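Local coordinates for protein carboxylesterase (Alcaligenes sp., PDB 2WKW) that probably hydrolyses carboxylic esters as an alpha/beta-hydrolase-type esterase, and binds a benzodiazepine acetic acid compound in what is probably its active-site pocket, at residues F145-R150 against S297-Q302. Sequence-based numbering, arbitrary orientation.
Sequences FRFGPR and SHMMMQ. With W22 ([(2S)-4-methyl-3-oxo-2,3,4,5-tetrahydro-1H-1,4-benzodiazepin-2-yl]acetic acid), chain C.
Phe-145 meets Met-299 with one ring face: CG of Met-299 lies 3.8 Å from the ring centroid and 15° off the normal, a CH-pi contact. The Met-299 chain bends twice, at chi2 and chi3 (-70°), which brings SD obliquely to the rim, 3.6 Å from CE1 of Phe-145, as a Met-aromatic contact. The His-298 ring comes to the edge of the same phenyl ring, CD2 to Phe-145 CD1 being 3.7 Å. Between the two loops, the backbone N of His-298 donates to Phe-145 O at 2.9 Å and a nearly straight 173°. Arg-146 is the first residue to leave helix 138-144; its positive phi and two bonds back into the last turn make a Schellman motif. In this probable alpha/beta-hydrolase fold, the hydrogen bonds of His-298 NE2 to Ser-206 OG and ND1 to Glu-230 are consistent with a Ser-His-Glu catalytic triad; Glu-230 also forms a salt bridge with Arg-146. The bound W22 places C7 3.6 Å from His-298 CD2 and C3 3.6 Å from Phe-145 CE1. An alanine at Phe-145 would remove the ring, which is likely to leave Met-299 without its aromatic partner and the histidine edge less confined. Phe-147 turns its ring edge to Ser-297, whose OG lies 3.7 Å from Phe-147 CE1 and is hydrogen-bonded to Asp-303 OD1.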
ATOM      1  N   PHE A 145       0.133  19.831 -11.378  1.00 17.43           N
ATOM      2  CA  PHE A 145       1.470  19.225 -11.492  1.00 18.43           C
ATOM      3  C   PHE A 145       2.387  20.085 -12.371  1.00 18.26           C
ATOM      4  O   PHE A 145       3.600  19.857 -12.410  1.00 16.68           O
ATOM      5  CB  PHE A 145       1.399  17.813 -12.089  1.00 17.53           C
ATOM      6  CG  PHE A 145       0.828  16.746 -11.161  1.00 20.21           C
ATOM      7  CD1 PHE A 145       1.023  16.797  -9.784  1.00 18.98           C
ATOM      8  CD2 PHE A 145       0.157  15.642 -11.691  1.00 22.34           C
ATOM      9  CE1 PHE A 145       0.532  15.770  -8.959  1.00 22.04           C
ATOM     10  CE2 PHE A 145      -0.335  14.617 -10.864  1.00 19.54           C
ATOM     11  CZ  PHE A 145      -0.145  14.686  -9.504  1.00 18.24           C
ATOM     12  N   ARG A 146       1.788  21.038 -13.095  1.00 17.46           N
ATOM     13  CA  ARG A 146       2.495  21.928 -14.040  1.00 17.65           C
ATOM     14  C   ARG A 146       3.144  21.169 -15.198  1.00 18.78           C
ATOM     15  O   ARG A 146       4.256  21.497 -15.628  1.00 20.88           O
ATOM     16  CB  ARG A 146       3.510  22.847 -13.330  1.00 17.55           C
ATOM     17  CG  ARG A 146       2.953  23.581 -12.089  1.00 17.17           C
ATOM     18  CD  ARG A 146       3.901  24.737 -11.610  1.00 22.22           C
ATOM     19  NE  ARG A 146       5.278  24.266 -11.434  1.00 19.77           N
ATOM     20  CZ  ARG A 146       5.702  23.492 -10.430  1.00 19.86           C
ATOM     21  NH1 ARG A 146       4.868  23.101  -9.464  1.00 20.12           N
ATOM     22  NH2 ARG A 146       6.973  23.103 -10.397  1.00 18.15           N
ATOM     23  N   PHE A 147       2.457  20.150 -15.708  1.00 17.94           N
ATOM     24  CA  PHE A 147       2.925  19.493 -16.931  1.00 20.12           C
ATOM     25  C   PHE A 147       2.790  20.440 -18.138  1.00 21.19           C
ATOM     26  O   PHE A 147       3.492  20.284 -19.144  1.00 23.81           O
ATOM     27  CB  PHE A 147       2.134  18.210 -17.210  1.00 17.22           C
ATOM     28  CG  PHE A 147       2.292  17.138 -16.157  1.00 18.07           C
ATOM     29  CD1 PHE A 147       3.374  17.144 -15.267  1.00 14.02           C
ATOM     30  CD2 PHE A 147       1.364  16.097 -16.081  1.00 16.99           C
ATOM     31  CE1 PHE A 147       3.515  16.137 -14.296  1.00 18.95           C
ATOM     32  CE2 PHE A 147       1.502  15.078 -15.127  1.00 20.36           C
ATOM     33  CZ  PHE A 147       2.584  15.099 -14.232  1.00 18.05           C
ATOM     34  N   GLY A 148       1.862  21.387 -18.021  1.00 21.76           N
ATOM     35  CA  GLY A 148       1.514  22.342 -19.078  1.00 20.61           C
ATOM     36  C   GLY A 148       0.411  23.255 -18.557  1.00 25.39           C
ATOM     37  O   GLY A 148      -0.087  23.045 -17.432  1.00 22.29           O
ATOM     38  N   PRO A 149       0.013  24.277 -19.352  1.00 26.38           N
ATOM     39  CA  PRO A 149      -0.947  25.275 -18.846  1.00 23.74           C
ATOM     40  C   PRO A 149      -2.317  24.662 -18.576  1.00 25.09           C
ATOM     41  O   PRO A 149      -2.915  24.916 -17.522  1.00 24.54           O
ATOM     42  CB  PRO A 149      -1.024  26.324 -19.985  1.00 27.52           C
ATOM     43  CG  PRO A 149       0.125  26.012 -20.901  1.00 27.54           C
ATOM     44  CD  PRO A 149       0.405  24.543 -20.750  1.00 25.85           C
ATOM     45  N   ARG A 150      -2.785  23.827 -19.504  1.00 24.04           N
ATOM     46  CA  ARG A 150      -4.069  23.161 -19.387  1.00 25.65           C
ATOM     47  C   ARG A 150      -3.986  21.787 -20.036  1.00 25.26           C
ATOM     48  O   ARG A 150      -3.340  21.626 -21.077  1.00 23.87           O
ATOM     49  CB  ARG A 150      -5.162  23.978 -20.091  1.00 29.98           C
ATOM     50  CG  ARG A 150      -5.683  25.152 -19.259  1.00 43.64           C
ATOM     51  CD  ARG A 150      -6.978  25.743 -19.814  1.00 54.34           C
ATOM     52  NE  ARG A 150      -8.160  24.965 -19.431  1.00 61.64           N
ATOM     53  CZ  ARG A 150      -9.056  25.334 -18.516  1.00 63.06           C
ATOM     54  NH1 ARG A 150      -8.929  26.485 -17.866  1.00 67.98           N
ATOM     55  NH2 ARG A 150     -10.090  24.547 -18.252  1.00 63.40           N
ATOM     56  N   SER A 297       8.647  19.276 -13.090  1.00 16.78           N
ATOM     57  CA  SER A 297       7.243  19.387 -12.713  1.00 17.25           C
ATOM     58  C   SER A 297       7.126  19.258 -11.194  1.00 19.40           C
ATOM     59  O   SER A 297       8.143  19.141 -10.494  1.00 18.24           O
ATOM     60  CB  SER A 297       6.461  18.244 -13.382  1.00 15.63           C
ATOM     61  OG  SER A 297       6.798  17.000 -12.791  1.00 14.00           O
ATOM     62  N   HIS A 298       5.884  19.256 -10.699  1.00 18.16           N
ATOM     63  CA  HIS A 298       5.583  19.060  -9.269  1.00 19.14           C
ATOM     64  C   HIS A 298       5.976  17.644  -8.826  1.00 17.08           C
ATOM     65  O   HIS A 298       6.305  17.404  -7.649  1.00 16.35           O
ATOM     66  CB  HIS A 298       4.079  19.311  -9.017  1.00 14.37           C
ATOM     67  CG  HIS A 298       3.675  19.239  -7.581  1.00 18.23           C
ATOM     68  ND1 HIS A 298       4.284  19.987  -6.601  1.00 15.86           N
ATOM     69  CD2 HIS A 298       2.719  18.504  -6.956  1.00 16.76           C
ATOM     70  CE1 HIS A 298       3.733  19.714  -5.430  1.00 17.26           C
ATOM     71  NE2 HIS A 298       2.778  18.817  -5.618  1.00 15.81           N
ATOM     72  N   MET A 299       5.960  16.720  -9.785  1.00 16.54           N
ATOM     73  CA  MET A 299       6.315  15.325  -9.534  1.00 16.51           C
ATOM     74  C   MET A 299       7.778  15.097  -9.895  1.00 17.61           C
ATOM     75  O   MET A 299       8.100  14.162 -10.635  1.00 16.51           O
ATOM     76  CB  MET A 299       5.432  14.394 -10.368  1.00 17.00           C
ATOM     77  CG  MET A 299       3.945  14.484 -10.014  1.00 18.81           C
ATOM     78  SD  MET A 299       3.615  14.060  -8.274  1.00 18.07           S
ATOM     79  CE  MET A 299       3.957  12.293  -8.272  1.00 15.87           C
ATOM     80  N   MET A 300       8.661  15.944  -9.355  1.00 16.86           N
ATOM     81  CA  MET A 300      10.073  15.973  -9.772  1.00 18.68           C
ATOM     82  C   MET A 300      10.823  14.672  -9.437  1.00 18.88           C
ATOM     83  O   MET A 300      11.808  14.330 -10.115  1.00 17.28           O
ATOM     84  CB  MET A 300      10.805  17.205  -9.185  1.00 15.64           C
ATOM     85  CG  MET A 300      10.936  17.187  -7.666  1.00 22.71           C
ATOM     86  SD  MET A 300      11.759  18.677  -7.053  1.00 21.86           S
ATOM     87  CE  MET A 300      10.518  19.915  -7.450  1.00 17.75           C
ATOM     88  N   MET A 301      10.342  13.945  -8.420  1.00 16.89           N
ATOM     89  CA  MET A 301      10.899  12.628  -8.071  1.00 15.81           C
ATOM     90  C   MET A 301      10.625  11.567  -9.137  1.00 15.37           C
ATOM     91  O   MET A 301      11.223  10.477  -9.096  1.00 16.47           O
ATOM     92  CB  MET A 301      10.418  12.160  -6.680  1.00 14.44           C
ATOM     93  CG  MET A 301       8.921  11.715  -6.567  1.00 14.63           C
ATOM     94  SD  MET A 301       7.664  12.975  -6.926  1.00 18.23           S
ATOM     95  CE  MET A 301       7.812  14.000  -5.458  1.00 15.72           C
ATOM     96  N   GLN A 302       9.724  11.883 -10.072  1.00 16.43           N
ATOM     97  CA  GLN A 302       9.360  10.967 -11.183  1.00 15.65           C
ATOM     98  C   GLN A 302       9.838  11.446 -12.558  1.00 17.29           C
ATOM     99  O   GLN A 302       9.718  10.716 -13.553  1.00 19.19           O
ATOM    100  CB  GLN A 302       7.840  10.757 -11.228  1.00 16.22           C
ATOM    101  CG  GLN A 302       7.291  10.058  -9.964  1.00 13.81           C
ATOM    102  CD  GLN A 302       5.776   9.886  -9.948  1.00 17.54           C
ATOM    103  OE1 GLN A 302       5.060  10.283 -10.882  1.00 20.45           O
ATOM    104  NE2 GLN A 302       5.283   9.258  -8.888  1.00 15.56           N
TER
HETATM  105  O1  W22 C 577      -0.447  17.228  -2.472  1.00 15.74           O
HETATM  106  C9  W22 C 577      -0.697  17.716  -3.580  1.00 20.86           C
HETATM  107  C10 W22 C 577      -1.395  19.057  -3.742  1.00 21.93           C
HETATM  108  C11 W22 C 577      -1.405  19.901  -2.450  1.00 22.78           C
HETATM  109  C12 W22 C 577      -1.666  21.356  -2.814  1.00 33.02           C
HETATM  110  O3  W22 C 577      -1.303  21.805  -3.928  1.00 27.09           O
HETATM  111  O2  W22 C 577      -2.254  22.069  -1.980  1.00 26.57           O
HETATM  112  N1  W22 C 577      -0.355  17.100  -4.724  1.00 24.41           N
HETATM  113  C8  W22 C 577       0.350  15.818  -4.757  1.00 24.32           C
HETATM  114  C7  W22 C 577      -0.631  17.676  -6.033  1.00 20.27           C
HETATM  115  C4  W22 C 577      -2.118  17.720  -6.306  1.00 21.02           C
HETATM  116  C5  W22 C 577      -3.062  18.323  -5.454  1.00 22.91           C
HETATM  117  N2  W22 C 577      -2.749  18.929  -4.261  1.00 18.14           N
HETATM  118  C3  W22 C 577      -2.523  17.104  -7.490  1.00 22.13           C
HETATM  119  C2  W22 C 577      -3.860  17.081  -7.826  1.00 17.69           C
HETATM  120  C1  W22 C 577      -4.816  17.668  -6.995  1.00 21.51           C
HETATM  121  C6  W22 C 577      -4.418  18.287  -5.807  1.00 24.56           C